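Local coordinates for minor capsid protein VP1 (Human bocavirus 3, PDB 5US7) that probably self-assembles, in 60 copies that differ in their N-terminal extension, into the icosahedral T=1 capsid of the virus, at residues T266-Y271 with S283-Y288; S344-D349 with L378-L383; I370-L375 with T523-C528; Q403-Y408 with H426-P431. All coordinates share one frame; numbering follows the deposited sequence.

Contact 1: T266-Y271 with S283-Y288; sequences TRRAQY and SRVQPY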
# COMPACT_ATOMS: atom_id res chain seq x y z
N THR A 266 35.36 -78.89 74.91
CA THR A 266 36.31 -78.50 73.88
C THR A 266 37.01 -79.73 73.35
O THR A 266 37.20 -80.71 74.07
CB THR A 266 37.33 -77.50 74.43
OG1 THR A 266 38.20 -77.07 73.38
CG2 THR A 266 38.13 -78.14 75.52
N ARG A 267 37.38 -79.69 72.08
CA ARG A 267 38.20 -80.75 71.52
C ARG A 267 39.62 -80.22 71.49
O ARG A 267 39.98 -79.37 70.68
CB ARG A 267 37.70 -81.16 70.14
CG ARG A 267 37.59 -80.03 69.19
CD ARG A 267 37.51 -80.51 67.80
NE ARG A 267 37.70 -79.39 66.90
CZ ARG A 267 37.84 -79.52 65.59
NH1 ARG A 267 37.82 -80.72 65.04
NH2 ARG A 267 38.01 -78.44 64.85
N ARG A 268 40.41 -80.70 72.43
CA ARG A 268 41.79 -80.31 72.61
C ARG A 268 42.40 -81.39 73.46
O ARG A 268 41.69 -82.10 74.16
CB ARG A 268 41.88 -78.93 73.26
CG ARG A 268 43.29 -78.48 73.55
CD ARG A 268 44.12 -78.39 72.29
NE ARG A 268 43.74 -77.27 71.45
CZ ARG A 268 44.30 -76.07 71.58
NH1 ARG A 268 45.23 -75.88 72.50
NH2 ARG A 268 43.94 -75.08 70.79
N ALA A 269 43.71 -81.53 73.41
CA ALA A 269 44.37 -82.56 74.19
C ALA A 269 45.58 -81.97 74.90
O ALA A 269 46.25 -81.09 74.37
CB ALA A 269 44.78 -83.73 73.32
N GLN A 270 45.82 -82.46 76.10
CA GLN A 270 46.97 -82.06 76.90
C GLN A 270 47.81 -83.30 77.16
O GLN A 270 47.29 -84.33 77.60
CB GLN A 270 46.52 -81.40 78.20
CG GLN A 270 45.61 -82.26 79.05
CD GLN A 270 45.15 -81.56 80.30
OE1 GLN A 270 45.23 -80.34 80.41
NE2 GLN A 270 44.65 -82.33 81.26
N TYR A 271 49.09 -83.22 76.85
CA TYR A 271 50.02 -84.30 77.13
C TYR A 271 50.91 -83.92 78.30
O TYR A 271 51.31 -82.77 78.45
CB TYR A 271 50.87 -84.60 75.89
CG TYR A 271 51.92 -85.65 76.13
CD1 TYR A 271 51.59 -86.99 76.18
CD2 TYR A 271 53.24 -85.29 76.31
CE1 TYR A 271 52.54 -87.95 76.40
CE2 TYR A 271 54.21 -86.25 76.53
CZ TYR A 271 53.85 -87.57 76.58
OH TYR A 271 54.81 -88.53 76.80
N SER A 283 44.99 -86.53 77.70
CA SER A 283 43.56 -86.46 77.95
C SER A 283 43.07 -85.13 77.43
O SER A 283 43.86 -84.22 77.19
CB SER A 283 43.25 -86.62 79.44
OG SER A 283 43.81 -85.56 80.19
N ARG A 284 41.76 -85.01 77.24
CA ARG A 284 41.24 -83.76 76.73
C ARG A 284 41.03 -82.77 77.86
O ARG A 284 40.63 -83.15 78.97
CB ARG A 284 39.95 -83.95 75.94
CG ARG A 284 38.70 -84.23 76.70
CD ARG A 284 37.54 -84.05 75.75
NE ARG A 284 37.58 -85.03 74.67
CZ ARG A 284 37.00 -84.87 73.49
NH1 ARG A 284 36.36 -83.74 73.21
NH2 ARG A 284 37.08 -85.82 72.57
N VAL A 285 41.33 -81.51 77.59
CA VAL A 285 41.22 -80.48 78.62
C VAL A 285 39.75 -80.28 78.97
O VAL A 285 38.87 -80.38 78.11
CB VAL A 285 41.88 -79.18 78.15
CG1 VAL A 285 43.36 -79.40 77.90
CG2 VAL A 285 41.23 -78.67 76.91
N GLN A 286 39.49 -80.03 80.24
CA GLN A 286 38.13 -80.00 80.75
C GLN A 286 37.38 -78.81 80.18
O GLN A 286 37.97 -77.93 79.57
CB GLN A 286 38.16 -79.96 82.27
CG GLN A 286 38.77 -81.19 82.90
CD GLN A 286 38.02 -82.44 82.52
OE1 GLN A 286 36.80 -82.44 82.41
NE2 GLN A 286 38.76 -83.53 82.33
N PRO A 287 36.05 -78.78 80.31
CA PRO A 287 35.32 -77.59 79.85
C PRO A 287 35.63 -76.36 80.67
O PRO A 287 35.73 -75.26 80.11
CB PRO A 287 33.86 -78.01 79.98
CG PRO A 287 33.88 -79.48 79.90
CD PRO A 287 35.13 -79.89 80.62
N TYR A 288 35.79 -76.50 81.99
CA TYR A 288 36.01 -75.34 82.84
C TYR A 288 37.38 -74.71 82.63
O TYR A 288 37.54 -73.52 82.88
CB TYR A 288 35.83 -75.72 84.31
CG TYR A 288 36.67 -76.89 84.75
CD1 TYR A 288 37.98 -76.72 85.14
CD2 TYR A 288 36.13 -78.16 84.82
CE1 TYR A 288 38.74 -77.78 85.55
CE2 TYR A 288 36.87 -79.23 85.25
CZ TYR A 288 38.18 -79.04 85.60
OH TYR A 288 38.94 -80.10 86.02

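Contact 2: S344-D349 with L378-L383; sequences SLRPTD and LRDQTL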
# COMPACT_ATOMS: atom_id res chain seq x y z
N SER A 344 52.11 -53.34 83.91
CA SER A 344 51.21 -54.35 84.45
C SER A 344 52.01 -55.23 85.41
O SER A 344 53.05 -54.79 85.91
CB SER A 344 50.59 -55.18 83.33
OG SER A 344 49.78 -54.37 82.50
N LEU A 345 51.50 -56.41 85.74
CA LEU A 345 52.24 -57.46 86.43
C LEU A 345 52.16 -57.48 87.95
O LEU A 345 52.87 -58.30 88.54
CB LEU A 345 53.73 -57.50 86.07
CG LEU A 345 54.11 -58.37 84.89
CD1 LEU A 345 53.52 -57.79 83.65
CD2 LEU A 345 55.61 -58.46 84.80
N ARG A 346 51.38 -56.61 88.61
CA ARG A 346 51.19 -56.84 90.04
C ARG A 346 52.52 -56.69 90.79
O ARG A 346 53.20 -57.68 91.08
CB ARG A 346 50.55 -58.21 90.27
CG ARG A 346 50.49 -58.72 91.70
CD ARG A 346 49.66 -57.86 92.61
NE ARG A 346 49.60 -58.49 93.93
CZ ARG A 346 50.48 -58.29 94.89
NH1 ARG A 346 51.49 -57.46 94.69
NH2 ARG A 346 50.36 -58.91 96.06
N PRO A 347 52.93 -55.46 91.06
CA PRO A 347 54.32 -55.16 91.42
C PRO A 347 54.95 -56.01 92.52
O PRO A 347 56.18 -56.04 92.61
CB PRO A 347 54.22 -53.70 91.87
CG PRO A 347 52.82 -53.52 92.28
CD PRO A 347 52.04 -54.32 91.30
N THR A 348 54.16 -56.66 93.37
CA THR A 348 54.65 -57.54 94.43
C THR A 348 55.42 -56.80 95.52
O THR A 348 55.78 -57.40 96.54
CB THR A 348 55.53 -58.67 93.89
OG1 THR A 348 56.67 -58.13 93.20
CG2 THR A 348 54.75 -59.58 92.95
N ASP A 349 55.68 -55.51 95.34
CA ASP A 349 56.41 -54.76 96.34
C ASP A 349 56.00 -53.30 96.28
O ASP A 349 55.50 -52.81 95.26
CB ASP A 349 57.92 -54.88 96.15
CG ASP A 349 58.71 -54.20 97.26
OD1 ASP A 349 58.09 -53.74 98.25
OD2 ASP A 349 59.94 -54.11 97.14
N LEU A 378 42.19 -56.44 83.48
CA LEU A 378 43.41 -55.91 82.91
C LEU A 378 44.18 -55.17 84.00
O LEU A 378 43.65 -54.85 85.07
CB LEU A 378 43.12 -55.00 81.72
CG LEU A 378 42.92 -55.65 80.35
CD1 LEU A 378 44.02 -56.64 80.11
CD2 LEU A 378 41.60 -56.36 80.26
N ARG A 379 45.45 -54.90 83.73
CA ARG A 379 46.49 -54.65 84.72
C ARG A 379 46.63 -55.83 85.67
O ARG A 379 46.11 -56.91 85.40
CB ARG A 379 46.15 -53.42 85.57
CG ARG A 379 45.88 -52.13 84.84
CD ARG A 379 47.14 -51.49 84.35
NE ARG A 379 47.97 -51.03 85.45
CZ ARG A 379 49.18 -50.54 85.30
NH1 ARG A 379 49.71 -50.44 84.09
NH2 ARG A 379 49.88 -50.14 86.36
N ASP A 380 47.21 -55.58 86.84
CA ASP A 380 47.35 -56.53 87.93
C ASP A 380 47.66 -57.95 87.45
O ASP A 380 47.16 -58.92 88.02
CB ASP A 380 46.09 -56.52 88.78
CG ASP A 380 46.27 -57.24 90.09
OD1 ASP A 380 47.01 -56.73 90.96
OD2 ASP A 380 45.71 -58.34 90.25
N GLN A 381 48.50 -58.11 86.43
CA GLN A 381 48.64 -59.39 85.76
C GLN A 381 49.77 -60.21 86.38
O GLN A 381 50.44 -59.78 87.32
CB GLN A 381 48.86 -59.18 84.27
CG GLN A 381 47.65 -58.65 83.56
CD GLN A 381 47.93 -58.25 82.14
OE1 GLN A 381 49.06 -57.91 81.80
NE2 GLN A 381 46.91 -58.28 81.30
N THR A 382 49.97 -61.43 85.88
CA THR A 382 51.04 -62.29 86.37
C THR A 382 51.30 -63.38 85.33
O THR A 382 50.50 -63.59 84.42
CB THR A 382 50.70 -62.89 87.73
OG1 THR A 382 51.88 -63.45 88.30
CG2 THR A 382 49.66 -63.97 87.59
N LEU A 383 52.45 -64.05 85.46
CA LEU A 383 52.85 -65.03 84.45
C LEU A 383 53.04 -66.44 85.00
O LEU A 383 52.40 -67.36 84.50
CB LEU A 383 54.11 -64.57 83.71
CG LEU A 383 54.36 -65.36 82.42
CD1 LEU A 383 53.04 -65.75 81.76
CD2 LEU A 383 55.16 -64.56 81.44

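Contact 3: I370-L375 with T523-C528; sequences ISNPPL and TTWDMC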
# COMPACT_ATOMS: atom_id res chain seq x y z
N ILE A 370 50.79 -43.19 97.17
CA ILE A 370 51.10 -44.56 96.74
C ILE A 370 50.19 -44.88 95.56
O ILE A 370 50.00 -44.04 94.68
CB ILE A 370 50.95 -45.56 97.90
CG1 ILE A 370 51.76 -45.10 99.09
CG2 ILE A 370 51.56 -46.90 97.55
CD1 ILE A 370 51.55 -45.93 100.33
N SER A 371 49.59 -46.07 95.55
CA SER A 371 48.76 -46.51 94.44
C SER A 371 48.19 -47.88 94.79
O SER A 371 48.73 -48.59 95.64
CB SER A 371 49.53 -46.58 93.12
OG SER A 371 48.70 -47.04 92.08
N ASN A 372 47.13 -48.25 94.09
CA ASN A 372 46.39 -49.46 94.37
C ASN A 372 46.00 -50.11 93.06
O ASN A 372 46.01 -49.45 92.01
CB ASN A 372 45.13 -49.17 95.20
CG ASN A 372 45.45 -48.82 96.63
OD1 ASN A 372 46.51 -49.16 97.14
ND2 ASN A 372 44.52 -48.14 97.29
N PRO A 373 45.67 -51.39 93.07
CA PRO A 373 45.09 -52.01 91.89
C PRO A 373 43.71 -51.44 91.63
O PRO A 373 42.91 -51.28 92.55
CB PRO A 373 45.02 -53.50 92.27
CG PRO A 373 44.97 -53.50 93.74
CD PRO A 373 45.85 -52.37 94.16
N PRO A 374 43.41 -51.11 90.37
CA PRO A 374 42.08 -50.57 90.05
C PRO A 374 40.96 -51.57 90.23
O PRO A 374 39.79 -51.15 90.20
CB PRO A 374 42.22 -50.15 88.59
CG PRO A 374 43.27 -51.04 88.06
CD PRO A 374 44.25 -51.25 89.17
N LEU A 375 41.27 -52.85 90.39
CA LEU A 375 40.36 -54.00 90.41
C LEU A 375 39.93 -54.37 89.00
O LEU A 375 39.18 -55.33 88.84
CB LEU A 375 39.11 -53.80 91.28
CG LEU A 375 39.21 -53.84 92.81
CD1 LEU A 375 40.30 -52.95 93.37
CD2 LEU A 375 37.87 -53.46 93.41
N THR A 523 43.90 -38.08 101.14
CA THR A 523 44.96 -38.78 101.85
C THR A 523 45.45 -40.00 101.09
O THR A 523 46.66 -40.25 101.04
CB THR A 523 44.49 -39.19 103.24
OG1 THR A 523 43.35 -40.05 103.12
CG2 THR A 523 44.13 -37.97 104.05
N THR A 524 44.55 -40.77 100.50
CA THR A 524 44.92 -42.03 99.89
C THR A 524 44.16 -42.21 98.59
O THR A 524 43.53 -41.29 98.08
CB THR A 524 44.64 -43.21 100.84
OG1 THR A 524 43.24 -43.22 101.16
CG2 THR A 524 45.46 -43.11 102.12
N TRP A 525 44.29 -43.40 98.03
CA TRP A 525 43.35 -43.98 97.08
C TRP A 525 42.15 -44.46 97.89
O TRP A 525 42.29 -44.72 99.09
CB TRP A 525 44.04 -45.12 96.35
CG TRP A 525 45.08 -44.66 95.43
CD1 TRP A 525 46.25 -44.08 95.77
CD2 TRP A 525 45.14 -44.90 94.02
NE1 TRP A 525 46.99 -43.83 94.65
CE2 TRP A 525 46.34 -44.34 93.56
CE3 TRP A 525 44.29 -45.50 93.10
CZ2 TRP A 525 46.71 -44.36 92.23
CZ3 TRP A 525 44.65 -45.51 91.78
CH2 TRP A 525 45.85 -44.94 91.35
N ASP A 526 40.97 -44.59 97.29
CA ASP A 526 40.74 -44.30 95.89
C ASP A 526 40.20 -42.90 95.68
O ASP A 526 39.83 -42.54 94.58
CB ASP A 526 39.77 -45.32 95.29
CG ASP A 526 40.37 -46.70 95.16
OD1 ASP A 526 41.61 -46.82 95.25
OD2 ASP A 526 39.61 -47.66 94.95
N MET A 527 40.11 -42.12 96.75
CA MET A 527 39.90 -40.70 96.54
C MET A 527 41.07 -40.16 95.73
O MET A 527 42.20 -40.64 95.86
CB MET A 527 39.73 -39.96 97.87
CG MET A 527 40.95 -39.90 98.75
SD MET A 527 40.60 -39.33 100.42
CE MET A 527 40.24 -40.86 101.25
N CYS A 528 40.80 -39.16 94.90
CA CYS A 528 41.46 -38.80 93.64
C CYS A 528 40.81 -39.51 92.47
O CYS A 528 41.08 -39.16 91.32
CB CYS A 528 42.97 -39.09 93.63
SG CYS A 528 43.98 -38.20 94.82

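Contact 4: Q403-Y408 with H426-P431; sequences QIWDRY and HTTIDP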
# COMPACT_ATOMS: atom_id res chain seq x y z
N GLN A 403 50.12 -60.14 73.52
CA GLN A 403 50.01 -59.54 74.83
C GLN A 403 48.95 -58.46 74.80
O GLN A 403 48.85 -57.69 73.84
CB GLN A 403 51.34 -58.97 75.29
CG GLN A 403 52.31 -60.01 75.74
CD GLN A 403 53.57 -59.41 76.24
OE1 GLN A 403 53.92 -58.30 75.85
NE2 GLN A 403 54.27 -60.11 77.12
N ILE A 404 48.13 -58.44 75.84
CA ILE A 404 47.01 -57.51 75.92
C ILE A 404 46.94 -56.98 77.34
O ILE A 404 46.83 -57.76 78.29
CB ILE A 404 45.69 -58.19 75.52
CG1 ILE A 404 45.69 -58.39 74.00
CG2 ILE A 404 44.50 -57.43 76.03
CD1 ILE A 404 44.58 -59.20 73.47
N TRP A 405 47.02 -55.66 77.48
CA TRP A 405 46.95 -55.00 78.77
C TRP A 405 46.27 -53.67 78.55
O TRP A 405 45.91 -53.32 77.42
CB TRP A 405 48.35 -54.84 79.37
CG TRP A 405 49.26 -53.89 78.63
CD1 TRP A 405 49.53 -52.60 78.96
CD2 TRP A 405 49.99 -54.16 77.44
NE1 TRP A 405 50.40 -52.05 78.06
CE2 TRP A 405 50.69 -52.99 77.11
CE3 TRP A 405 50.13 -55.27 76.62
CZ2 TRP A 405 51.52 -52.91 76.00
CZ3 TRP A 405 50.94 -55.19 75.52
CH2 TRP A 405 51.63 -54.02 75.22
N ASP A 406 46.08 -52.92 79.62
CA ASP A 406 45.58 -51.57 79.50
C ASP A 406 46.50 -50.63 80.26
O ASP A 406 47.22 -51.04 81.17
CB ASP A 406 44.14 -51.44 79.99
CG ASP A 406 44.00 -51.84 81.42
OD1 ASP A 406 44.98 -52.36 81.97
OD2 ASP A 406 42.90 -51.65 81.98
N ARG A 407 46.46 -49.37 79.87
CA ARG A 407 47.41 -48.40 80.40
C ARG A 407 47.14 -48.15 81.87
O ARG A 407 46.06 -48.45 82.39
CB ARG A 407 47.34 -47.11 79.60
CG ARG A 407 47.51 -47.34 78.13
CD ARG A 407 47.55 -46.04 77.38
NE ARG A 407 48.78 -45.33 77.67
CZ ARG A 407 48.85 -44.20 78.36
NH1 ARG A 407 47.75 -43.64 78.84
NH2 ARG A 407 50.02 -43.64 78.57
N TYR A 408 48.14 -47.60 82.55
CA TYR A 408 48.04 -47.32 83.97
C TYR A 408 46.77 -46.51 84.25
O TYR A 408 46.51 -45.52 83.56
CB TYR A 408 49.26 -46.54 84.43
CG TYR A 408 49.22 -46.14 85.87
CD1 TYR A 408 49.52 -47.05 86.86
CD2 TYR A 408 48.86 -44.86 86.25
CE1 TYR A 408 49.49 -46.70 88.18
CE2 TYR A 408 48.82 -44.50 87.56
CZ TYR A 408 49.13 -45.42 88.53
OH TYR A 408 49.09 -45.07 89.85
N HIS A 426 61.06 -47.08 67.41
CA HIS A 426 60.50 -47.22 68.74
C HIS A 426 59.54 -48.40 68.74
O HIS A 426 59.03 -48.80 67.70
CB HIS A 426 59.78 -45.94 69.18
CG HIS A 426 58.64 -45.56 68.29
ND1 HIS A 426 57.42 -46.19 68.33
CD2 HIS A 426 58.55 -44.62 67.32
CE1 HIS A 426 56.62 -45.65 67.43
NE2 HIS A 426 57.28 -44.70 66.80
N THR A 427 59.31 -48.94 69.92
CA THR A 427 58.32 -49.98 70.11
C THR A 427 56.97 -49.32 70.36
O THR A 427 56.81 -48.12 70.15
CB THR A 427 58.74 -50.90 71.25
OG1 THR A 427 58.86 -50.14 72.45
CG2 THR A 427 60.06 -51.55 70.94
N THR A 428 55.98 -50.10 70.77
CA THR A 428 54.68 -49.52 71.08
C THR A 428 54.84 -48.53 72.22
O THR A 428 55.67 -48.72 73.12
CB THR A 428 53.67 -50.60 71.44
OG1 THR A 428 52.35 -50.04 71.45
CG2 THR A 428 53.94 -51.16 72.81
N ILE A 429 54.07 -47.45 72.18
CA ILE A 429 54.27 -46.35 73.10
C ILE A 429 53.08 -46.27 74.04
O ILE A 429 51.99 -45.85 73.64
CB ILE A 429 54.46 -45.02 72.37
CG1 ILE A 429 55.68 -45.09 71.45
CG2 ILE A 429 54.63 -43.90 73.36
CD1 ILE A 429 56.97 -45.37 72.18
N ASP A 430 53.28 -46.67 75.29
CA ASP A 430 52.55 -46.09 76.37
C ASP A 430 53.56 -45.94 77.50
O ASP A 430 54.29 -46.89 77.81
CB ASP A 430 51.36 -46.94 76.81
CG ASP A 430 51.75 -48.35 77.23
OD1 ASP A 430 52.87 -48.79 76.92
OD2 ASP A 430 50.94 -49.00 77.90
N PRO A 431 53.59 -44.80 78.17
CA PRO A 431 54.40 -44.70 79.38
C PRO A 431 53.68 -45.33 80.55
O PRO A 431 52.45 -45.39 80.60
CB PRO A 431 54.58 -43.19 79.56
CG PRO A 431 53.44 -42.60 78.87
CD PRO A 431 53.15 -43.48 77.70

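Contact 1: T266-Y271 with S283-Y288
Gln270 and Ser283 pair through their backbones, two residues on facing strands of a beta hairpin. Gln270 N donates to Ser283 O at 2.9 Å, nearly straight at 173°. Ser283 N returns a bond to Gln270 O at 3.2 Å, which makes this an antiparallel hydrogen-bonded pair. Beside it, Val285 stands between three side chains. Its CG1 meets the amide end of Gln270, with OE1 at 3.3 Å. Its CG2 meets Thr266 CG2 at 3.4 Å and also lies along Arg268 CB. Thr266 has OG1 anti to the backbone N (chi1 -177°), and this turns its methyl to Val285. The CA of Arg284 gives a C-H...O contact to Arg268 O at 3.1 Å. Farther out, Arg284 NH1 makes a weak bond to Thr266 O at 3.3 Å, but the stronger partners of this guanidinium are on the second subunit: Glu175 by salt bridge, Thr359 and Gly362 by hydrogen bonds. Arg267 forms a salt bridge with Glu413 of that subunit, and Arg268 makes a cation-pi contact with its Trp173. The hairpin base is therefore joined internally by backbone bonds and methyl packing, while its arginine charges are probably balanced mainly by the neighbouring subunit.

Contact 2: S344-D349 with L378-L383
Leu345 and Gln381 bring two loop regions of the capsid subunit together, the second running into the short, weakly bonded strand 381-382, in the long loops outside the jelly-roll core. That strand pairs antiparallel with a strand of the second subunit, so the sheet continues across the interface. Across the contact the backbone approach is a C-H...O contact, with Leu345 CA 3.1 Å from Gln381 O. Arg346 CB reaches the same carbonyl oxygen. Van der Waals packing adds Ser344, whose CB touches Gln381 OE1 at 3.5 Å. The chain of Gln381 is extended beyond CG (chi2 171°), which carries its amide past Ser344 to polar partners in the same chain: OE1 accepts from Gly297 N and NE2 donates to Ile404 O. The guanidinium of Arg379 lies with one face over Ser344 CA, offset toward its rim. Any electrostatic attraction between Arg346 and Asp380 is probably modest; the two run side by side and point the same way. Arg346 NE is 4.3 Å from Asp380 OD1, beyond a salt bridge. It instead donates to Asp321 O of the second subunit, and Pro322 of that subunit packs on both side chains. The carboxylate of Asp380 meets the aliphatic part of the arginine, with OD1 3.3 Å from Arg346 CD.

Contact 3: I370-L375 with T523-C528
Two loops without regular helix or strand meet here, one before strand 381-382 and the other near the C-terminus of the capsid protein, and the indole of Trp525 lies against the backbone of Ser371 and Asn372. Trp525 supplies the largest share of the buried surface. Ser371 CA sits over one face of the indole, 3.5 Å from the centroid of the five-membered ring and 28° off its normal, a CH-pi contact. Asn372 N lies over the middle of the same face. The indole nitrogen of Trp525 also makes a polar contact. NE1 donates to Ile370 O at 3.0 Å, but the N-H...O angle is 133° and the bond is weak. Parvovirus coat proteins have a jelly-roll core with long loops between its strands, and this contact ties the segment after strand 466-482 to one of those loops. Ser371 has OG anti to the backbone N (chi1 179°). This places the hydroxyl over the same face of the indole, above the six-membered ring, with OG 3.3 Å from Trp525 CZ2. The same OG is hydrogen-bonded to Tyr408 OH, and the Tyr408 side chain also packs on Trp525. The peptide bond between Trp525 and Asp526 is cis. Thr524 OG1 donates to Trp525 O at 2.7 Å, from above the carbonyl plane. Beyond the indole, Asp526 OD2 forms a salt bridge with Arg492, a residue of the probable nuclear localization signal.

Contact 4: Q403-Y408 with H426-P431
Trp405 and Asp430 form the one hydrogen bond of this contact. NE1 donates to Asp430 OD2 at 3.1 Å with an N-H...O angle of 163°. The oxygen lies in the indole plane and is met on its syn side, with the donor 24° out of the carboxylate plane. CG of Asp430 lies between its backbone N and carbonyl carbon (chi1 58°), which turns the carboxylate to the indole. The closely packed part continues at Arg407. Its guanidinium edge meets the other loop, with NE 3.2 Å from Asp430 CB and NH2 3.3 Å from Pro431 CD. The charged atoms stay apart: Arg407 NE is 4.3 Å from Asp430 OD2, beyond a salt bridge, while NH1 donates to Gly434 O. Trp405 belongs to the short strand 404-405, which pairs antiparallel with a strand of the second subunit, so a small sheet runs on across the subunit boundary. Lys425 of that subunit packs on both Trp405 and Asp430. The looser part is at the six-membered ring of Trp405, where Thr428, a partly exposed residue, comes only to 4.4 Å, from its CG2 to Trp405 CZ2. The same loop also faces the third subunit: Ile429 packs on its Trp294, and Asp430 O accepts from its Asn402 ND2.

Overall arrangement
Contacts 2, 3 and 4 form one connected group, and contact 1 stands apart. The centre of contact 1 is about 28 Å from that of contact 2 and about 40 Å from that of contact 3. Contacts 2 and 4 are the closest pair, with centres about 14 Å apart. Arg379 packs on Asp406 and Tyr408 between them. Contacts 2 and 3 alternate along the chain, and Asp380 and Arg379 meet Pro373 and Pro374. Contact 4 is nested in the loop closed by contact 3, and Tyr408 links the two. All four contacts touch the second subunit, so each lies at or near a capsid interface.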